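PDB 4H0N: DNMT2 from Spodoptera frugiperda, which probably methylates cytosine 38 in the anticodon loop of tRNA(Asp), and probably also cytosine in DNA, taking the methyl group from S-adenosylmethionine. Local coordinates for residues Leu171-Phe175 against Lys329-Glu333; Asn69-Met75 against Asn111-Met117; Glu211-Ala217 against Phe273-Lys278. The protein carries 3 engineered substitutions. All coordinates share one frame. Numbering follows the deposited sequence.

Contact 1. Residues Leu171-Phe175 against Lys329-Glu333; sequences LTWPF and KILFE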
loop_
_atom_site.group_PDB
_atom_site.type_symbol
_atom_site.label_atom_id
_atom_site.label_comp_id
_atom_site.label_asym_id
_atom_site.label_seq_id
_atom_site.Cartn_x
_atom_site.Cartn_y
_atom_site.Cartn_z
ATOM N N LEU A 171 -11.322 26.834 -2.855
ATOM C CA LEU A 171 -11.364 26.256 -4.184
ATOM C C LEU A 171 -12.676 25.492 -4.271
ATOM O O LEU A 171 -12.987 24.687 -3.392
ATOM C CB LEU A 171 -10.178 25.313 -4.382
ATOM C CG LEU A 171 -8.862 25.782 -3.752
ATOM C CD1 LEU A 171 -7.796 24.697 -3.816
ATOM C CD2 LEU A 171 -8.371 27.062 -4.414
ATOM N N THR A 172 -13.451 25.758 -5.314
ATOM C CA THR A 172 -14.778 25.168 -5.450
ATOM C C THR A 172 -14.723 23.663 -5.586
ATOM O O THR A 172 -14.239 23.147 -6.596
ATOM C CB THR A 172 -15.496 25.705 -6.681
ATOM O OG1 THR A 172 -14.601 25.665 -7.804
ATOM C CG2 THR A 172 -15.961 27.131 -6.436
ATOM N N TRP A 173 -15.239 22.971 -4.573
ATOM C CA TRP A 173 -15.249 21.513 -4.546
ATOM C C TRP A 173 -16.661 20.951 -4.691
ATOM O O TRP A 173 -17.441 20.967 -3.736
ATOM C CB TRP A 173 -14.635 21.006 -3.247
ATOM C CG TRP A 173 -14.125 19.597 -3.334
ATOM C CD1 TRP A 173 -13.853 18.890 -4.473
ATOM C CD2 TRP A 173 -13.824 18.721 -2.237
ATOM N NE1 TRP A 173 -13.401 17.631 -4.148
ATOM C CE2 TRP A 173 -13.373 17.506 -2.786
ATOM C CE3 TRP A 173 -13.895 18.852 -0.846
ATOM C CZ2 TRP A 173 -12.995 16.428 -1.991
ATOM C CZ3 TRP A 173 -13.516 17.782 -0.058
ATOM C CH2 TRP A 173 -13.073 16.585 -0.632
ATOM N N PRO A 174 -16.986 20.440 -5.888
ATOM C CA PRO A 174 -18.297 19.877 -6.226
ATOM C C PRO A 174 -18.647 18.662 -5.376
ATOM O O PRO A 174 -19.821 18.344 -5.219
ATOM C CB PRO A 174 -18.126 19.443 -7.685
ATOM C CG PRO A 174 -16.977 20.244 -8.194
ATOM C CD PRO A 174 -16.061 20.401 -7.031
ATOM N N PHE A 175 -17.636 17.995 -4.832
ATOM C CA PHE A 175 -17.857 16.766 -4.076
ATOM C C PHE A 175 -18.716 16.967 -2.830
ATOM O O PHE A 175 -18.389 17.784 -1.976
ATOM C CB PHE A 175 -16.526 16.129 -3.677
ATOM C CG PHE A 175 -16.685 14.809 -2.991
ATOM C CD1 PHE A 175 -17.066 13.691 -3.708
ATOM C CD2 PHE A 175 -16.478 14.688 -1.630
ATOM C CE1 PHE A 175 -17.225 12.475 -3.085
ATOM C CE2 PHE A 175 -16.639 13.469 -1.000
ATOM C CZ PHE A 175 -17.010 12.362 -1.729
ATOM N N LYS A 329 -8.899 11.698 -8.444
ATOM C CA LYS A 329 -9.960 12.245 -9.293
ATOM C C LYS A 329 -10.989 12.997 -8.458
ATOM O O LYS A 329 -11.412 14.095 -8.820
ATOM C CB LYS A 329 -10.655 11.145 -10.098
ATOM C CG LYS A 329 -9.770 10.505 -11.144
ATOM C CD LYS A 329 -10.454 9.321 -11.799
ATOM C CE LYS A 329 -9.441 8.458 -12.522
ATOM N NZ LYS A 329 -10.059 7.695 -13.637
ATOM N N ILE A 330 -11.379 12.404 -7.338
ATOM C CA ILE A 330 -12.360 13.015 -6.457
ATOM C C ILE A 330 -11.807 14.287 -5.811
ATOM O O ILE A 330 -12.468 15.328 -5.796
ATOM C CB ILE A 330 -12.818 12.014 -5.383
ATOM C CG1 ILE A 330 -13.718 10.954 -6.017
ATOM C CG2 ILE A 330 -13.548 12.717 -4.255
ATOM C CD1 ILE A 330 -14.113 9.855 -5.079
ATOM N N LEU A 331 -10.581 14.198 -5.303
ATOM C CA LEU A 331 -9.937 15.315 -4.622
ATOM C C LEU A 331 -9.802 16.561 -5.503
ATOM O O LEU A 331 -9.850 17.689 -5.008
ATOM C CB LEU A 331 -8.559 14.887 -4.105
ATOM C CG LEU A 331 -7.706 15.939 -3.382
ATOM C CD1 LEU A 331 -8.466 16.558 -2.215
ATOM C CD2 LEU A 331 -6.384 15.348 -2.913
ATOM N N PHE A 332 -9.645 16.360 -6.806
ATOM C CA PHE A 332 -9.365 17.465 -7.717
ATOM C C PHE A 332 -10.564 17.892 -8.562
ATOM O O PHE A 332 -10.457 18.803 -9.383
ATOM C CB PHE A 332 -8.172 17.127 -8.616
ATOM C CG PHE A 332 -6.853 17.147 -7.897
ATOM C CD1 PHE A 332 -5.969 18.202 -8.072
ATOM C CD2 PHE A 332 -6.500 16.123 -7.029
ATOM C CE1 PHE A 332 -4.753 18.228 -7.403
ATOM C CE2 PHE A 332 -5.290 16.148 -6.361
ATOM C CZ PHE A 332 -4.415 17.199 -6.548
ATOM N N GLU A 333 -11.706 17.246 -8.363
ATOM C CA GLU A 333 -12.887 17.610 -9.130
ATOM C C GLU A 333 -13.466 18.928 -8.616
ATOM O O GLU A 333 -13.287 19.984 -9.229
ATOM C CB GLU A 333 -13.938 16.500 -9.078
ATOM C CG GLU A 333 -14.789 16.515 -7.825
ATOM C CD GLU A 333 -15.670 15.283 -7.698
ATOM O OE1 GLU A 333 -16.711 15.368 -7.014
ATOM O OE2 GLU A 333 -15.320 14.229 -8.274
#

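Contact 2. Residues Asn69-Met75 against Asn111-Met117; sequences NVDTILM and NVDYILM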
loop_
_atom_site.group_PDB
_atom_site.type_symbol
_atom_site.label_atom_id
_atom_site.label_comp_id
_atom_site.label_asym_id
_atom_site.label_seq_id
_atom_site.Cartn_x
_atom_site.Cartn_y
_atom_site.Cartn_z
ATOM N N ASN A 69 7.678 25.140 -4.674
ATOM C CA ASN A 69 6.405 25.574 -5.231
ATOM C C ASN A 69 5.368 24.455 -5.300
ATOM O O ASN A 69 4.499 24.463 -6.171
ATOM C CB ASN A 69 6.604 26.221 -6.608
ATOM C CG ASN A 69 5.494 27.191 -6.964
ATOM O OD1 ASN A 69 5.026 27.954 -6.119
ATOM N ND2 ASN A 69 5.062 27.163 -8.219
ATOM N N VAL A 70 5.454 23.498 -4.379
ATOM C CA VAL A 70 4.462 22.429 -4.312
ATOM C C VAL A 70 3.100 22.985 -3.898
ATOM O O VAL A 70 3.020 23.941 -3.124
ATOM C CB VAL A 70 4.899 21.264 -3.372
ATOM C CG1 VAL A 70 6.403 21.277 -3.165
ATOM C CG2 VAL A 70 4.173 21.320 -2.032
ATOM N N ASP A 71 2.036 22.402 -4.444
ATOM C CA ASP A 71 0.674 22.794 -4.097
ATOM C C ASP A 71 -0.089 21.569 -3.637
ATOM O O ASP A 71 -1.218 21.669 -3.151
ATOM C CB ASP A 71 -0.038 23.428 -5.297
ATOM C CG ASP A 71 -0.246 22.448 -6.449
ATOM O OD1 ASP A 71 0.669 21.651 -6.734
ATOM O OD2 ASP A 71 -1.326 22.476 -7.074
ATOM N N THR A 72 0.551 20.412 -3.794
ATOM C CA THR A 72 -0.082 19.118 -3.570
ATOM C C THR A 72 0.849 18.177 -2.820
ATOM O O THR A 72 1.997 17.986 -3.215
ATOM C CB THR A 72 -0.474 18.453 -4.912
ATOM O OG1 THR A 72 -1.365 19.315 -5.634
ATOM C CG2 THR A 72 -1.143 17.100 -4.676
ATOM N N ILE A 73 0.350 17.587 -1.738
ATOM C CA ILE A 73 1.127 16.618 -0.971
ATOM C C ILE A 73 0.496 15.219 -1.017
ATOM O O ILE A 73 -0.691 15.052 -0.727
ATOM C CB ILE A 73 1.320 17.079 0.497
ATOM C CG1 ILE A 73 2.179 18.346 0.549
ATOM C CG2 ILE A 73 1.958 15.981 1.332
ATOM C CD1 ILE A 73 2.329 18.926 1.932
ATOM N N LEU A 74 1.295 14.228 -1.407
ATOM C CA LEU A 74 0.885 12.824 -1.379
ATOM C C LEU A 74 1.721 12.089 -0.341
ATOM O O LEU A 74 2.951 12.102 -0.397
ATOM C CB LEU A 74 1.067 12.176 -2.750
ATOM C CG LEU A 74 0.284 12.807 -3.897
ATOM C CD1 LEU A 74 0.519 12.020 -5.170
ATOM C CD2 LEU A 74 -1.199 12.877 -3.564
ATOM N N MET A 75 1.062 11.447 0.611
ATOM C CA MET A 75 1.796 10.883 1.728
ATOM C C MET A 75 1.179 9.630 2.327
ATOM O O MET A 75 -0.030 9.539 2.500
ATOM C CB MET A 75 1.964 11.943 2.812
ATOM C CG MET A 75 0.665 12.501 3.346
ATOM S SD MET A 75 0.986 13.660 4.688
ATOM C CE MET A 75 -0.679 14.107 5.163
ATOM N N ASN A 111 1.272 27.517 0.423
ATOM C CA ASN A 111 0.996 27.191 -0.975
ATOM C C ASN A 111 0.240 25.871 -1.151
ATOM O O ASN A 111 -0.488 25.698 -2.133
ATOM C CB ASN A 111 2.299 27.146 -1.785
ATOM C CG ASN A 111 2.070 27.282 -3.291
ATOM O OD1 ASN A 111 2.759 28.051 -3.959
ATOM N ND2 ASN A 111 1.111 26.534 -3.827
ATOM N N VAL A 112 0.428 24.940 -0.221
ATOM C CA VAL A 112 -0.193 23.627 -0.329
ATOM C C VAL A 112 -1.722 23.692 -0.361
ATOM O O VAL A 112 -2.356 24.153 0.588
ATOM C CB VAL A 112 0.265 22.699 0.799
ATOM C CG1 VAL A 112 -0.430 21.354 0.687
ATOM C CG2 VAL A 112 1.776 22.524 0.745
ATOM N N ASP A 113 -2.302 23.222 -1.466
ATOM C CA ASP A 113 -3.749 23.284 -1.678
ATOM C C ASP A 113 -4.443 21.934 -1.515
ATOM O O ASP A 113 -5.569 21.854 -1.022
ATOM C CB ASP A 113 -4.065 23.848 -3.067
ATOM C CG ASP A 113 -3.981 25.360 -3.119
ATOM O OD1 ASP A 113 -4.304 26.011 -2.106
ATOM O OD2 ASP A 113 -3.599 25.897 -4.179
ATOM N N TYR A 114 -3.778 20.874 -1.945
ATOM C CA TYR A 114 -4.387 19.560 -1.920
ATOM C C TYR A 114 -3.520 18.573 -1.157
ATOM O O TYR A 114 -2.318 18.483 -1.385
ATOM C CB TYR A 114 -4.602 19.059 -3.345
ATOM C CG TYR A 114 -5.241 20.067 -4.270
ATOM C CD1 TYR A 114 -4.460 20.919 -5.043
ATOM C CD2 TYR A 114 -6.623 20.156 -4.389
ATOM C CE1 TYR A 114 -5.037 21.837 -5.903
ATOM C CE2 TYR A 114 -7.210 21.071 -5.247
ATOM C CZ TYR A 114 -6.413 21.910 -6.000
ATOM O OH TYR A 114 -6.994 22.826 -6.853
ATOM N N ILE A 115 -4.138 17.827 -0.252
ATOM C CA ILE A 115 -3.425 16.801 0.495
ATOM C C ILE A 115 -4.169 15.489 0.356
ATOM O O ILE A 115 -5.388 15.448 0.512
ATOM C CB ILE A 115 -3.342 17.156 1.994
ATOM C CG1 ILE A 115 -2.566 18.455 2.199
ATOM C CG2 ILE A 115 -2.676 16.047 2.771
ATOM C CD1 ILE A 115 -2.506 18.902 3.651
ATOM N N LEU A 116 -3.442 14.420 0.041
ATOM C CA LEU A 116 -3.997 13.067 0.097
ATOM C C LEU A 116 -3.107 12.188 0.957
ATOM O O LEU A 116 -1.916 12.056 0.686
ATOM C CB LEU A 116 -4.139 12.453 -1.301
ATOM C CG LEU A 116 -4.870 11.105 -1.390
ATOM C CD1 LEU A 116 -5.592 11.005 -2.722
ATOM C CD2 LEU A 116 -3.931 9.911 -1.209
ATOM N N MET A 117 -3.691 11.580 1.984
ATOM C CA MET A 117 -2.944 10.675 2.842
ATOM C C MET A 117 -3.578 9.292 2.928
ATOM O O MET A 117 -4.783 9.169 3.128
ATOM C CB MET A 117 -2.808 11.262 4.245
ATOM C CG MET A 117 -2.246 10.287 5.271
ATOM S SD MET A 117 -2.624 10.741 6.973
ATOM C CE MET A 117 -4.339 11.224 6.815
#

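Contact 3. Residues Glu211-Ala217 against Phe273-Lys278; sequences EKMLRCA and FVELFK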
loop_
_atom_site.group_PDB
_atom_site.type_symbol
_atom_site.label_atom_id
_atom_site.label_comp_id
_atom_site.label_asym_id
_atom_site.label_seq_id
_atom_site.Cartn_x
_atom_site.Cartn_y
_atom_site.Cartn_z
ATOM N N GLU A 211 8.798 -26.741 2.398
ATOM C CA GLU A 211 8.246 -27.752 3.297
ATOM C C GLU A 211 7.988 -27.241 4.707
ATOM O O GLU A 211 6.931 -27.507 5.283
ATOM C CB GLU A 211 9.167 -28.968 3.362
ATOM C CG GLU A 211 9.322 -29.706 2.053
ATOM C CD GLU A 211 10.063 -31.017 2.217
ATOM O OE1 GLU A 211 10.679 -31.222 3.285
ATOM O OE2 GLU A 211 10.023 -31.842 1.279
ATOM N N LYS A 212 8.961 -26.526 5.263
ATOM C CA LYS A 212 8.825 -25.961 6.601
ATOM C C LYS A 212 7.540 -25.142 6.692
ATOM O O LYS A 212 6.811 -25.223 7.681
ATOM C CB LYS A 212 10.048 -25.107 6.958
ATOM C CG LYS A 212 10.711 -24.450 5.754
ATOM C CD LYS A 212 11.068 -22.995 6.039
ATOM C CE LYS A 212 10.546 -22.064 4.936
ATOM N NZ LYS A 212 10.483 -20.622 5.354
ATOM N N MET A 213 7.261 -24.382 5.636
ATOM C CA MET A 213 6.027 -23.611 5.514
ATOM C C MET A 213 4.795 -24.495 5.383
ATOM O O MET A 213 3.748 -24.201 5.957
ATOM C CB MET A 213 6.101 -22.715 4.286
ATOM C CG MET A 213 6.906 -21.466 4.496
ATOM S SD MET A 213 6.243 -20.548 5.892
ATOM C CE MET A 213 7.552 -19.374 6.138
ATOM N N LEU A 214 4.929 -25.572 4.611
ATOM C CA LEU A 214 3.828 -26.491 4.365
ATOM C C LEU A 214 3.365 -27.171 5.647
ATOM O O LEU A 214 2.293 -27.775 5.678
ATOM C CB LEU A 214 4.216 -27.532 3.315
ATOM C CG LEU A 214 4.413 -27.027 1.886
ATOM C CD1 LEU A 214 4.742 -28.174 0.958
ATOM C CD2 LEU A 214 3.176 -26.306 1.405
ATOM N N ARG A 215 4.168 -27.079 6.704
ATOM C CA ARG A 215 3.744 -27.561 8.015
ATOM C C ARG A 215 2.592 -26.710 8.550
ATOM O O ARG A 215 1.746 -27.200 9.297
ATOM C CB ARG A 215 4.905 -27.569 9.018
ATOM C CG ARG A 215 5.994 -28.596 8.737
ATOM C CD ARG A 215 6.901 -28.813 9.951
ATOM N NE ARG A 215 6.475 -29.952 10.766
ATOM C CZ ARG A 215 6.128 -29.879 12.048
ATOM N NH1 ARG A 215 6.155 -28.716 12.685
ATOM N NH2 ARG A 215 5.755 -30.972 12.699
ATOM N N CYS A 216 2.560 -25.437 8.161
ATOM C CA CYS A 216 1.520 -24.519 8.619
ATOM C C CYS A 216 0.348 -24.434 7.643
ATOM O O CYS A 216 -0.362 -23.429 7.603
ATOM C CB CYS A 216 2.095 -23.116 8.812
ATOM S SG CYS A 216 3.580 -23.017 9.804
ATOM N N ALA A 217 0.147 -25.491 6.864
ATOM C CA ALA A 217 -0.856 -25.488 5.802
ATOM C C ALA A 217 -2.275 -25.173 6.276
ATOM O O ALA A 217 -3.098 -24.698 5.496
ATOM C CB ALA A 217 -0.830 -26.811 5.047
ATOM N N PHE A 273 1.926 -35.789 6.364
ATOM C CA PHE A 273 1.125 -34.581 6.207
ATOM C C PHE A 273 1.705 -33.701 5.096
ATOM O O PHE A 273 0.966 -33.197 4.257
ATOM C CB PHE A 273 1.086 -33.837 7.547
ATOM C CG PHE A 273 0.382 -32.509 7.512
ATOM C CD1 PHE A 273 -0.955 -32.408 7.863
ATOM C CD2 PHE A 273 1.073 -31.348 7.183
ATOM C CE1 PHE A 273 -1.599 -31.178 7.855
ATOM C CE2 PHE A 273 0.434 -30.118 7.169
ATOM C CZ PHE A 273 -0.901 -30.034 7.510
ATOM N N VAL A 274 3.029 -33.540 5.088
ATOM C CA VAL A 274 3.715 -32.664 4.127
ATOM C C VAL A 274 3.758 -33.218 2.696
ATOM O O VAL A 274 3.607 -32.457 1.736
ATOM C CB VAL A 274 5.154 -32.293 4.609
ATOM C CG1 VAL A 274 6.000 -31.719 3.481
ATOM C CG2 VAL A 274 5.098 -31.321 5.784
ATOM N N GLU A 275 3.953 -34.529 2.551
ATOM C CA GLU A 275 4.003 -35.144 1.222
ATOM C C GLU A 275 2.715 -34.894 0.436
ATOM O O GLU A 275 2.749 -34.707 -0.782
ATOM C CB GLU A 275 4.298 -36.647 1.298
ATOM C CG GLU A 275 3.157 -37.502 1.846
ATOM C CD GLU A 275 3.047 -38.850 1.153
ATOM O OE1 GLU A 275 3.439 -38.944 -0.029
ATOM O OE2 GLU A 275 2.566 -39.814 1.786
ATOM N N LEU A 276 1.586 -34.875 1.138
ATOM C CA LEU A 276 0.307 -34.615 0.494
ATOM C C LEU A 276 0.215 -33.166 0.014
ATOM O O LEU A 276 -0.311 -32.892 -1.062
ATOM C CB LEU A 276 -0.848 -34.943 1.440
ATOM C CG LEU A 276 -0.904 -36.390 1.927
ATOM C CD1 LEU A 276 -2.168 -36.642 2.733
ATOM C CD2 LEU A 276 -0.807 -37.349 0.752
ATOM N N PHE A 277 0.737 -32.242 0.813
ATOM C CA PHE A 277 0.728 -30.831 0.450
ATOM C C PHE A 277 1.824 -30.475 -0.543
ATOM O O PHE A 277 1.712 -29.486 -1.263
ATOM C CB PHE A 277 0.839 -29.953 1.695
ATOM C CG PHE A 277 -0.425 -29.885 2.486
ATOM C CD1 PHE A 277 -1.479 -29.099 2.055
ATOM C CD2 PHE A 277 -0.571 -30.615 3.650
ATOM C CE1 PHE A 277 -2.655 -29.038 2.773
ATOM C CE2 PHE A 277 -1.742 -30.559 4.371
ATOM C CZ PHE A 277 -2.787 -29.769 3.932
ATOM N N LYS A 278 2.886 -31.275 -0.571
ATOM C CA LYS A 278 3.962 -31.078 -1.532
ATOM C C LYS A 278 3.447 -31.244 -2.962
ATOM O O LYS A 278 3.922 -30.573 -3.881
ATOM C CB LYS A 278 5.105 -32.061 -1.265
ATOM C CG LYS A 278 6.399 -31.425 -0.778
ATOM C CD LYS A 278 7.482 -31.490 -1.846
ATOM C CE LYS A 278 7.599 -32.898 -2.412
ATOM N NZ LYS A 278 8.760 -33.071 -3.331
#

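Contact 1. Residues Leu171-Phe175 against Lys329-Glu333
The last turn of the C-terminal helix 321-332 lies on one face of the Rossmann-like sheet of this class I methyltransferase fold, and residues 171-175, in the loop that follows strand 161-168, run past it. About 316 Å² is buried between the two segments, and Glu333, Trp173 and the pair Phe175 and Ile330 contribute most of it.

Glu333, the final residue of the chain, gives up the largest area, 84 Å². Its backbone carries part of the contact, with Pro174 CD 3.4 Å from Glu333 C, while its side chain extends beside the loop until Glu333 OE1 stands 3.4 Å from Phe175 CB. That carboxylate oxygen also lies at the edge of the Phe175 ring, near its plane; the face is met by Ile330.

The CG2 methyl of Ile330 sits 3.9 Å from the centroid of the Phe175 ring and 19° off the normal, a CH-pi contact over the face. The same methyl is 4.4 Å from Trp173 CZ2, so both aromatic side chains of the loop meet one isoleucine branch.

Trp173 supplies the polar link. Beyond this contact its side chain rests on Thr165 and Arg167 of strand 161-168 and on Ile142 of strand 141-148, and Arg167 also donates a hydrogen bond to Leu331 O. Ile330 O lies near the indole plane and accepts twice: from Glu333 N at 3.3 Å, and from Trp173 NE1 at 3.0 Å with an N-H...O angle of 169°.

Contact 2. Residues Asn69-Met75 against Asn111-Met117
Strands 72-75 and 114-117 run side by side in the central sheet of the Rossmann-like methyltransferase fold, their axes 4.7 Å apart and only 5° from exactly parallel. In register, Thr72 faces Tyr114, Ile73 faces Ile115, Leu74 faces Leu116 and Met75 faces Met117. The hydrogen bonds alternate as parallel pairing requires: Ile73 N to Tyr114 O (2.8 Å), Leu116 N to Ile73 O (2.9 Å) and Met75 N to Leu116 O (3.0 Å). At the entry, Asp71 O accepts from both Asp113 N (2.5 Å) and Tyr114 N (2.9 Å).

Rotamers then set how each face fills. Ile73 and Ile115 both adopt m,t and lie alongside one another, and Ile73 CD1 reaches Val112 CG2 at 3.8 Å. Met75, on the same face, takes p at chi1 and is extended beyond, which lays its CE across the neighbouring strand, 3.7 Å from both Ile115 CG2 and Met117 CB. Met117, t at chi1, packs its side chain on Tyr162 and Cys164 of strand 161-168. Leu74 (m,t) places CD2 3.7 Å from Leu116 CB on the face covered by helix 321-332, where both leucines touch Leu328.

Asp71 is buried, with its main polar partners outside the pair. With chi1 at p, its carboxylate bonds Lys5 N through OD1 and His4 ND1 through OD2, tying strand 4-9 to this pair, while Thr72 OG1 gives OD1 a weak bond of 3.3 Å. The five hydrogen bonds listed between the segments all run backbone to backbone, leaving largely apolar side chains to fill both sheet faces in the protein interior.

Contact 3. Residues Glu211-Ala217 against Phe273-Lys278
Nonpolar contacts do the work here: no hydrogen bond joins residues 211-217 to helix segment 273-278, yet 387 Å² is buried. Leu214 contributes most. Its CB points at the helix, and its CD1 methyl lies 3.9 Å from Lys278 CA and 4.0 Å from Lys278 CG, while its CD2 is 4.3 Å from Phe277 CB. Val274 fills the neighbouring space, with CG1 4.1 Å from Glu211 CG and CG2 4.1 Å from Arg215 CG, so two charged residues meet it through their aliphatic carbons.

Aromatic contacts form the second group. Ala217 CB stands 3.6 Å from the centroid of the Phe277 ring and only 9° off its normal, a nearly ideal CH-pi geometry over the face; the same methyl is 4.1 Å from Phe273 CZ. A type I turn from Leu214 to Ala217 brings the alanine round to the side of Leu214 that faces the helix. Phe273, Val274, Phe277 and Lys278 are spaced i, i+1, i+4 and i+5, one helical face. This packing of a short, weakly bonded helix on helix 271-278 lies far from the Rossmann-like sheet, in a part of the chain consistent with the small target-recognition lobe of C5-methyltransferases. Tyr260 of helix 253-262 backs it, meeting Phe277 edge-to-face and hydrogen-bonding Ala217 O.

Polar atoms approach without pairing across the segments. Leu214 O lies 3.3 Å from Phe273 CE2, at the ring edge. Glu211 OE2 comes within 4.0 Å of Lys278 CD, whereas its separation from Lys278 NZ is 4.9 Å.

Contacts 1 and 2 belong to one body, their centres about 14 Å apart: Leu331 CD2 lies 3.6 Å from Ile115 O, Phe332 CE1 3.6 Å from Tyr114 CD1, and Leu171 CD1 3.7 Å from Tyr114 OH, so both segments of contact 1 touch strand 114-119. Contact 2 is the one nearest the cofactor, with the Met75 side chain about 8 Å from the bound S-adenosyl-L-homocysteine; its strand 72-75 leads into the segment holding Ser76 and the probable catalytic Cys79. Contact 3 stands apart across the chain's centre, about 52 Å from contact 1 and about 49 Å from contact 2 between centres, with nearest atoms about 38 and 30 Å away.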